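Local coordinates for phosphonate monoester hydrolase (Ruegeria pomeroyi, PDB 4UPK), which belongs to the sulfatase family, within the alkaline phosphatase clan, at residues W171-F182 with M206-F216. Numbering follows the deposited sequence.
Sequences WQSHLKNRGYAF and MYRAEDSDTAF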
ATOM      1  N   TRP A 171      11.085  -8.063  32.586  1.00 13.82           N
ATOM      2  CA  TRP A 171      11.378  -7.663  33.968  1.00 13.33           C
ATOM      3  C   TRP A 171      10.473  -8.371  34.976  1.00 18.31           C
ATOM      4  O   TRP A 171      10.972  -8.828  36.001  1.00 19.70           O
ATOM      5  CB  TRP A 171      11.363  -6.133  34.165  1.00 12.11           C
ATOM      6  CG  TRP A 171      11.733  -5.702  35.562  1.00 13.08           C
ATOM      7  CD1 TRP A 171      12.843  -6.079  36.269  1.00 15.80           C
ATOM      8  CD2 TRP A 171      10.949  -4.889  36.452  1.00 12.60           C
ATOM      9  NE1 TRP A 171      12.826  -5.509  37.514  1.00 14.69           N
ATOM     10  CE2 TRP A 171      11.668  -4.787  37.663  1.00 15.49           C
ATOM     11  CE3 TRP A 171       9.710  -4.221  36.338  1.00 13.69           C
ATOM     12  CZ2 TRP A 171      11.204  -4.035  38.748  1.00 14.65           C
ATOM     13  CZ3 TRP A 171       9.253  -3.471  37.417  1.00 14.47           C
ATOM     14  CH2 TRP A 171      10.005  -3.370  38.598  1.00 14.81           C
ATOM     15  N   GLN A 172       9.170  -8.524  34.666  1.00 14.56           N
ATOM     16  CA  GLN A 172       8.214  -9.243  35.530  1.00 13.94           C
ATOM     17  C   GLN A 172       8.604 -10.687  35.675  1.00 19.88           C
ATOM     18  O   GLN A 172       8.440 -11.247  36.763  1.00 21.62           O
ATOM     19  CB  GLN A 172       6.767  -9.152  35.010  1.00 15.08           C
ATOM     20  CG  GLN A 172       6.071  -7.792  35.242  1.00 10.79           C
ATOM     21  CD  GLN A 172       4.570  -7.969  35.183  1.00 16.70           C
ATOM     22  OE1 GLN A 172       3.969  -8.687  35.996  1.00 14.90           O
ATOM     23  NE2 GLN A 172       3.917  -7.269  34.273  1.00  9.68           N
ATOM     24  N   SER A 173       9.117 -11.306  34.586  1.00 15.99           N
ATOM     25  CA  SER A 173       9.556 -12.712  34.595  1.00 15.05           C
ATOM     26  C   SER A 173      10.874 -12.871  35.374  1.00 17.36           C
ATOM     27  O   SER A 173      11.008 -13.822  36.125  1.00 18.66           O
ATOM     28  CB  SER A 173       9.665 -13.254  33.178  1.00 17.06           C
ATOM     29  OG  SER A 173       8.411 -13.157  32.528  1.00 19.56           O
ATOM     30  N   HIS A 174      11.790 -11.898  35.271  1.00 14.40           N
ATOM     31  CA  HIS A 174      13.042 -11.838  36.037  1.00 15.17           C
ATOM     32  C   HIS A 174      12.693 -11.872  37.546  1.00 19.23           C
ATOM     33  O   HIS A 174      13.257 -12.670  38.292  1.00 18.28           O
ATOM     34  CB  HIS A 174      13.833 -10.554  35.676  1.00 16.33           C
ATOM     35  CG  HIS A 174      15.128 -10.409  36.431  1.00 19.71           C
ATOM     36  ND1 HIS A 174      15.302  -9.427  37.393  1.00 21.06           N
ATOM     37  CD2 HIS A 174      16.246 -11.168  36.381  1.00 20.32           C
ATOM     38  CE1 HIS A 174      16.531  -9.591  37.849  1.00 19.95           C
ATOM     39  NE2 HIS A 174      17.122 -10.639  37.289  1.00 20.10           N
ATOM     40  N   LEU A 175      11.689 -11.077  37.956  1.00 17.29           N
ATOM     41  CA  LEU A 175      11.190 -10.999  39.334  1.00 17.36           C
ATOM     42  C   LEU A 175      10.576 -12.311  39.836  1.00 22.91           C
ATOM     43  O   LEU A 175      10.877 -12.713  40.957  1.00 23.56           O
ATOM     44  CB  LEU A 175      10.219  -9.809  39.532  1.00 16.75           C
ATOM     45  CG  LEU A 175      10.799  -8.395  39.368  1.00 20.11           C
ATOM     46  CD1 LEU A 175       9.693  -7.374  39.303  1.00 20.33           C
ATOM     47  CD2 LEU A 175      11.743  -8.034  40.502  1.00 20.90           C
ATOM     48  N   LYS A 176       9.734 -12.983  39.021  1.00 18.96           N
ATOM     49  CA  LYS A 176       9.144 -14.266  39.407  1.00 18.35           C
ATOM     50  C   LYS A 176      10.229 -15.338  39.550  1.00 22.48           C
ATOM     51  O   LYS A 176      10.210 -16.091  40.530  1.00 22.64           O
ATOM     52  CB  LYS A 176       8.062 -14.713  38.411  1.00 21.82           C
ATOM     53  CG  LYS A 176       6.718 -14.016  38.612  1.00 37.59           C
ATOM     54  CD  LYS A 176       5.791 -14.152  37.393  1.00 42.58           C
ATOM     55  CE  LYS A 176       4.701 -13.099  37.351  1.00 48.43           C
ATOM     56  NZ  LYS A 176       3.747 -13.207  38.492  1.00 57.65           N
ATOM     57  N   ASN A 177      11.188 -15.388  38.592  1.00 19.33           N
ATOM     58  CA  ASN A 177      12.302 -16.367  38.567  1.00 18.48           C
ATOM     59  C   ASN A 177      13.320 -16.210  39.696  1.00 21.76           C
ATOM     60  O   ASN A 177      13.939 -17.192  40.107  1.00 22.75           O
ATOM     61  CB  ASN A 177      12.994 -16.389  37.204  1.00 14.87           C
ATOM     62  CG  ASN A 177      12.115 -16.903  36.092  1.00 27.59           C
ATOM     63  OD1 ASN A 177      11.144 -17.634  36.309  1.00 24.32           O
ATOM     64  ND2 ASN A 177      12.440 -16.531  34.874  1.00 19.49           N
ATOM     65  N   ARG A 178      13.465 -14.991  40.210  1.00 17.82           N
ATOM     66  CA  ARG A 178      14.360 -14.673  41.311  1.00 18.04           C
ATOM     67  C   ARG A 178      13.657 -14.947  42.626  1.00 24.42           C
ATOM     68  O   ARG A 178      14.280 -14.882  43.688  1.00 25.84           O
ATOM     69  CB  ARG A 178      14.882 -13.237  41.214  1.00 17.57           C
ATOM     70  CG  ARG A 178      15.863 -13.057  40.057  1.00 29.06           C
ATOM     71  CD  ARG A 178      17.221 -12.561  40.496  1.00 40.30           C
ATOM     72  NE  ARG A 178      18.159 -13.664  40.681  1.00 61.50           N
ATOM     73  CZ  ARG A 178      19.470 -13.521  40.852  1.00 80.11           C
ATOM     74  NH1 ARG A 178      20.021 -12.311  40.858  1.00 73.86           N
ATOM     75  NH2 ARG A 178      20.244 -14.587  41.011  1.00 62.25           N
ATOM     76  N   GLY A 179      12.376 -15.295  42.534  1.00 21.04           N
ATOM     77  CA  GLY A 179      11.569 -15.716  43.666  1.00 21.48           C
ATOM     78  C   GLY A 179      10.822 -14.648  44.428  1.00 27.55           C
ATOM     79  O   GLY A 179      10.493 -14.853  45.605  1.00 29.48           O
ATOM     80  N   TYR A 180      10.510 -13.521  43.769  1.00 23.53           N
ATOM     81  CA  TYR A 180       9.731 -12.470  44.407  1.00 23.67           C
ATOM     82  C   TYR A 180       8.248 -12.854  44.407  1.00 30.99           C
ATOM     83  O   TYR A 180       7.747 -13.406  43.430  1.00 32.26           O
ATOM     84  CB  TYR A 180       9.964 -11.102  43.758  1.00 23.16           C
ATOM     85  CG  TYR A 180      11.348 -10.537  43.994  1.00 21.68           C
ATOM     86  CD1 TYR A 180      11.672  -9.911  45.194  1.00 21.74           C
ATOM     87  CD2 TYR A 180      12.318 -10.577  42.998  1.00 22.26           C
ATOM     88  CE1 TYR A 180      12.938  -9.372  45.409  1.00 19.86           C
ATOM     89  CE2 TYR A 180      13.582 -10.019  43.192  1.00 22.28           C
ATOM     90  CZ  TYR A 180      13.889  -9.423  44.402  1.00 23.73           C
ATOM     91  OH  TYR A 180      15.130  -8.873  44.586  1.00 21.42           O
ATOM     92  N   ALA A 181       7.566 -12.605  45.517  1.00 28.99           N
ATOM     93  CA  ALA A 181       6.171 -12.977  45.655  1.00 30.03           C
ATOM     94  C   ALA A 181       5.281 -11.805  45.312  1.00 37.04           C
ATOM     95  O   ALA A 181       5.356 -10.767  45.972  1.00 39.14           O
ATOM     96  CB  ALA A 181       5.899 -13.470  47.078  1.00 30.57           C
ATOM     97  N   PHE A 182       4.473 -11.946  44.248  1.00 32.91           N
ATOM     98  CA  PHE A 182       3.509 -10.931  43.802  1.00 32.49           C
ATOM     99  C   PHE A 182       2.421 -11.573  42.956  1.00 36.71           C
ATOM    100  O   PHE A 182       2.717 -12.280  41.994  1.00 35.84           O
ATOM    101  CB  PHE A 182       4.169  -9.711  43.106  1.00 33.49           C
ATOM    102  CG  PHE A 182       4.883  -9.967  41.798  1.00 34.35           C
ATOM    103  CD1 PHE A 182       6.190 -10.462  41.780  1.00 37.16           C
ATOM    104  CD2 PHE A 182       4.263  -9.688  40.581  1.00 34.90           C
ATOM    105  CE1 PHE A 182       6.847 -10.708  40.569  1.00 37.30           C
ATOM    106  CE2 PHE A 182       4.935  -9.894  39.371  1.00 37.08           C
ATOM    107  CZ  PHE A 182       6.220 -10.409  39.372  1.00 35.40           C
ATOM    108  N   MET A 206      10.139  -3.577  46.969  1.00 21.60           N
ATOM    109  CA  MET A 206      10.014  -5.037  47.167  1.00 21.43           C
ATOM    110  C   MET A 206      11.274  -5.755  46.633  1.00 21.44           C
ATOM    111  O   MET A 206      11.747  -6.722  47.226  1.00 19.46           O
ATOM    112  CB  MET A 206       8.737  -5.549  46.434  1.00 24.45           C
ATOM    113  CG  MET A 206       8.657  -7.086  46.221  1.00 29.21           C
ATOM    114  SD  MET A 206       7.754  -7.605  44.706  1.00 33.94           S
ATOM    115  CE  MET A 206       9.007  -7.304  43.473  1.00 30.36           C
ATOM    116  N   TYR A 207      11.799  -5.262  45.504  1.00 18.01           N
ATOM    117  CA  TYR A 207      12.976  -5.793  44.815  1.00 17.06           C
ATOM    118  C   TYR A 207      14.270  -5.110  45.271  1.00 20.09           C
ATOM    119  O   TYR A 207      14.272  -3.914  45.591  1.00 19.44           O
ATOM    120  CB  TYR A 207      12.799  -5.686  43.274  1.00 16.93           C
ATOM    121  CG  TYR A 207      12.250  -4.349  42.820  1.00 19.15           C
ATOM    122  CD1 TYR A 207      13.097  -3.263  42.592  1.00 21.41           C
ATOM    123  CD2 TYR A 207      10.881  -4.162  42.629  1.00 19.24           C
ATOM    124  CE1 TYR A 207      12.593  -2.024  42.187  1.00 22.78           C
ATOM    125  CE2 TYR A 207      10.365  -2.919  42.263  1.00 19.85           C
ATOM    126  CZ  TYR A 207      11.224  -1.855  42.032  1.00 28.26           C
ATOM    127  OH  TYR A 207      10.710  -0.641  41.649  1.00 30.35           O
ATOM    128  N   ARG A 208      15.364  -5.873  45.291  1.00 16.65           N
ATOM    129  CA  ARG A 208      16.701  -5.357  45.627  1.00 17.13           C
ATOM    130  C   ARG A 208      17.168  -4.504  44.440  1.00 19.88           C
ATOM    131  O   ARG A 208      16.615  -4.649  43.343  1.00 19.18           O
ATOM    132  CB  ARG A 208      17.702  -6.500  45.898  1.00 17.73           C
ATOM    133  CG  ARG A 208      17.324  -7.345  47.109  1.00 26.94           C
ATOM    134  CD  ARG A 208      18.176  -8.597  47.253  1.00 33.71           C
ATOM    135  NE  ARG A 208      19.526  -8.273  47.707  1.00 43.75           N
ATOM    136  CZ  ARG A 208      20.631  -8.894  47.305  1.00 61.50           C
ATOM    137  NH1 ARG A 208      20.561  -9.900  46.439  1.00 48.02           N
ATOM    138  NH2 ARG A 208      21.817  -8.506  47.756  1.00 48.63           N
ATOM    139  N   ALA A 209      18.145  -3.604  44.663  1.00 13.77           N
ATOM    140  CA  ALA A 209      18.698  -2.714  43.636  1.00 13.46           C
ATOM    141  C   ALA A 209      19.179  -3.461  42.386  1.00 18.40           C
ATOM    142  O   ALA A 209      18.896  -3.017  41.281  1.00 18.23           O
ATOM    143  CB  ALA A 209      19.827  -1.868  44.211  1.00 14.08           C
ATOM    144  N   GLU A 210      19.857  -4.617  42.556  1.00 15.30           N
ATOM    145  CA  GLU A 210      20.346  -5.414  41.435  1.00 15.57           C
ATOM    146  C   GLU A 210      19.214  -6.069  40.630  1.00 19.45           C
ATOM    147  O   GLU A 210      19.471  -6.568  39.529  1.00 21.33           O
ATOM    148  CB  GLU A 210      21.388  -6.462  41.899  1.00 17.32           C
ATOM    149  CG  GLU A 210      20.910  -7.353  43.029  1.00 27.71           C
ATOM    150  CD  GLU A 210      21.420  -6.939  44.398  1.00 48.94           C
ATOM    151  OE1 GLU A 210      20.968  -5.897  44.929  1.00 29.95           O
ATOM    152  OE2 GLU A 210      22.277  -7.670  44.945  1.00 50.01           O
ATOM    153  N   ASP A 211      17.975  -6.065  41.170  1.00 13.75           N
ATOM    154  CA  ASP A 211      16.798  -6.640  40.518  1.00 13.07           C
ATOM    155  C   ASP A 211      15.776  -5.584  40.043  1.00 18.58           C
ATOM    156  O   ASP A 211      14.670  -5.934  39.619  1.00 18.27           O
ATOM    157  CB  ASP A 211      16.144  -7.690  41.434  1.00 13.30           C
ATOM    158  CG  ASP A 211      17.032  -8.889  41.675  1.00 26.66           C
ATOM    159  OD1 ASP A 211      17.703  -9.332  40.720  1.00 30.05           O
ATOM    160  OD2 ASP A 211      17.041  -9.396  42.801  1.00 33.02           O
ATOM    161  N   SER A 212      16.155  -4.297  40.127  1.00 16.38           N
ATOM    162  CA  SER A 212      15.299  -3.165  39.769  1.00 16.25           C
ATOM    163  C   SER A 212      15.058  -3.052  38.268  1.00 17.24           C
ATOM    164  O   SER A 212      15.791  -3.634  37.477  1.00 17.05           O
ATOM    165  CB  SER A 212      15.869  -1.862  40.325  1.00 19.03           C
ATOM    166  OG  SER A 212      16.799  -1.253  39.439  1.00 20.33           O
ATOM    167  N   ASP A 213      14.027  -2.296  37.896  1.00 12.36           N
ATOM    168  CA  ASP A 213      13.664  -1.990  36.512  1.00 11.34           C
ATOM    169  C   ASP A 213      14.817  -1.307  35.762  1.00 16.29           C
ATOM    170  O   ASP A 213      15.140  -1.742  34.654  1.00 16.04           O
ATOM    171  CB  ASP A 213      12.359  -1.166  36.456  1.00 12.21           C
ATOM    172  CG  ASP A 213      12.204  -0.001  37.427  1.00 21.43           C
ATOM    173  OD1 ASP A 213      13.149   0.247  38.243  1.00 20.62           O
ATOM    174  OD2 ASP A 213      11.151   0.670  37.371  1.00 24.03           O
ATOM    175  N   THR A 214      15.495  -0.299  36.411  1.00 12.60           N
ATOM    176  CA  THR A 214      16.676   0.418  35.901  1.00 11.40           C
ATOM    177  C   THR A 214      17.846  -0.529  35.648  1.00 14.67           C
ATOM    178  O   THR A 214      18.423  -0.484  34.562  1.00 15.27           O
ATOM    179  CB  THR A 214      17.065   1.570  36.851  1.00 17.10           C
ATOM    180  OG1 THR A 214      15.947   2.455  36.997  1.00 18.46           O
ATOM    181  CG2 THR A 214      18.311   2.341  36.384  1.00 13.06           C
ATOM    182  N   ALA A 215      18.214  -1.359  36.666  1.00 11.77           N
ATOM    183  CA  ALA A 215      19.322  -2.325  36.626  1.00 11.20           C
ATOM    184  C   ALA A 215      19.082  -3.384  35.553  1.00 14.03           C
ATOM    185  O   ALA A 215      19.979  -3.680  34.764  1.00 14.13           O
ATOM    186  CB  ALA A 215      19.496  -2.996  37.987  1.00 11.82           C
ATOM    187  N   PHE A 216      17.868  -3.945  35.534  1.00 10.03           N
ATOM    188  CA  PHE A 216      17.457  -4.979  34.588  1.00  8.82           C
ATOM    189  C   PHE A 216      17.589  -4.529  33.134  1.00 14.27           C
ATOM    190  O   PHE A 216      18.130  -5.298  32.328  1.00 16.24           O
ATOM    191  CB  PHE A 216      16.044  -5.508  34.921  1.00  8.98           C
ATOM    192  CG  PHE A 216      15.529  -6.517  33.935  1.00 10.12           C
ATOM    193  CD1 PHE A 216      15.883  -7.859  34.041  1.00 12.19           C
ATOM    194  CD2 PHE A 216      14.760  -6.116  32.841  1.00 10.10           C
ATOM    195  CE1 PHE A 216      15.461  -8.789  33.082  1.00 12.13           C
ATOM    196  CE2 PHE A 216      14.345  -7.043  31.882  1.00 12.59           C
ATOM    197  CZ  PHE A 216      14.681  -8.377  32.017  1.00  9.59           C
TER
HETATM  198  O   HOH W   1      19.850  -9.636  38.984  1.00 33.29           O
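W171 drives its indole into the start of helix 213-224. With CG anti to the backbone N (chi1 -177°), the ring reaches D211, and W171 NE1 donates to D211 O at 2.8 Å, almost straight and in the indole plane. D213 lies over one indole face, its CB 3.7 Å from the centroid of the six-membered ring in a CH-pi contact, and L175 CD1 lies against the opposite face. The far edge of the indole points into the face of Y207, a T-shaped pair with planes at 80° and W171 CH2 3.7 Å from Y207 CE2. F216 turns a ring face to W171 CA and meets the H174 ring obliquely, completing a dense aromatic cluster. Beyond it, Y180 OH is gripped twice: it donates to the anti lone pair of D211 OD2 at 2.7 Å and accepts from R208 N at 3.1 Å, which ties Y180 to the backbone at R208. M206, bent at chi2 and chi3, brings CE alongside Y180 CB (3.9 Å); its sulfur makes oblique Met-aromatic contacts with the Y180 and F182 rings.

The other D211 oxygen faces a looser, wetter margin. There a water donates to OD1 and weakly accepts from H174 NE2 and R178 NH1, while the R178 NH1 to D211 OD1 salt bridge is long, at 3.8 Å. Outside the two segments, D213 forms a salt bridge with R241, and S212 OG, which accepts from A215 N, is hydrogen-bonded to E319 of helix 303-333. The arrangement joins a helix followed by a Schellman motif at G179 to an N-capped helix start within the sulfatase-family fold.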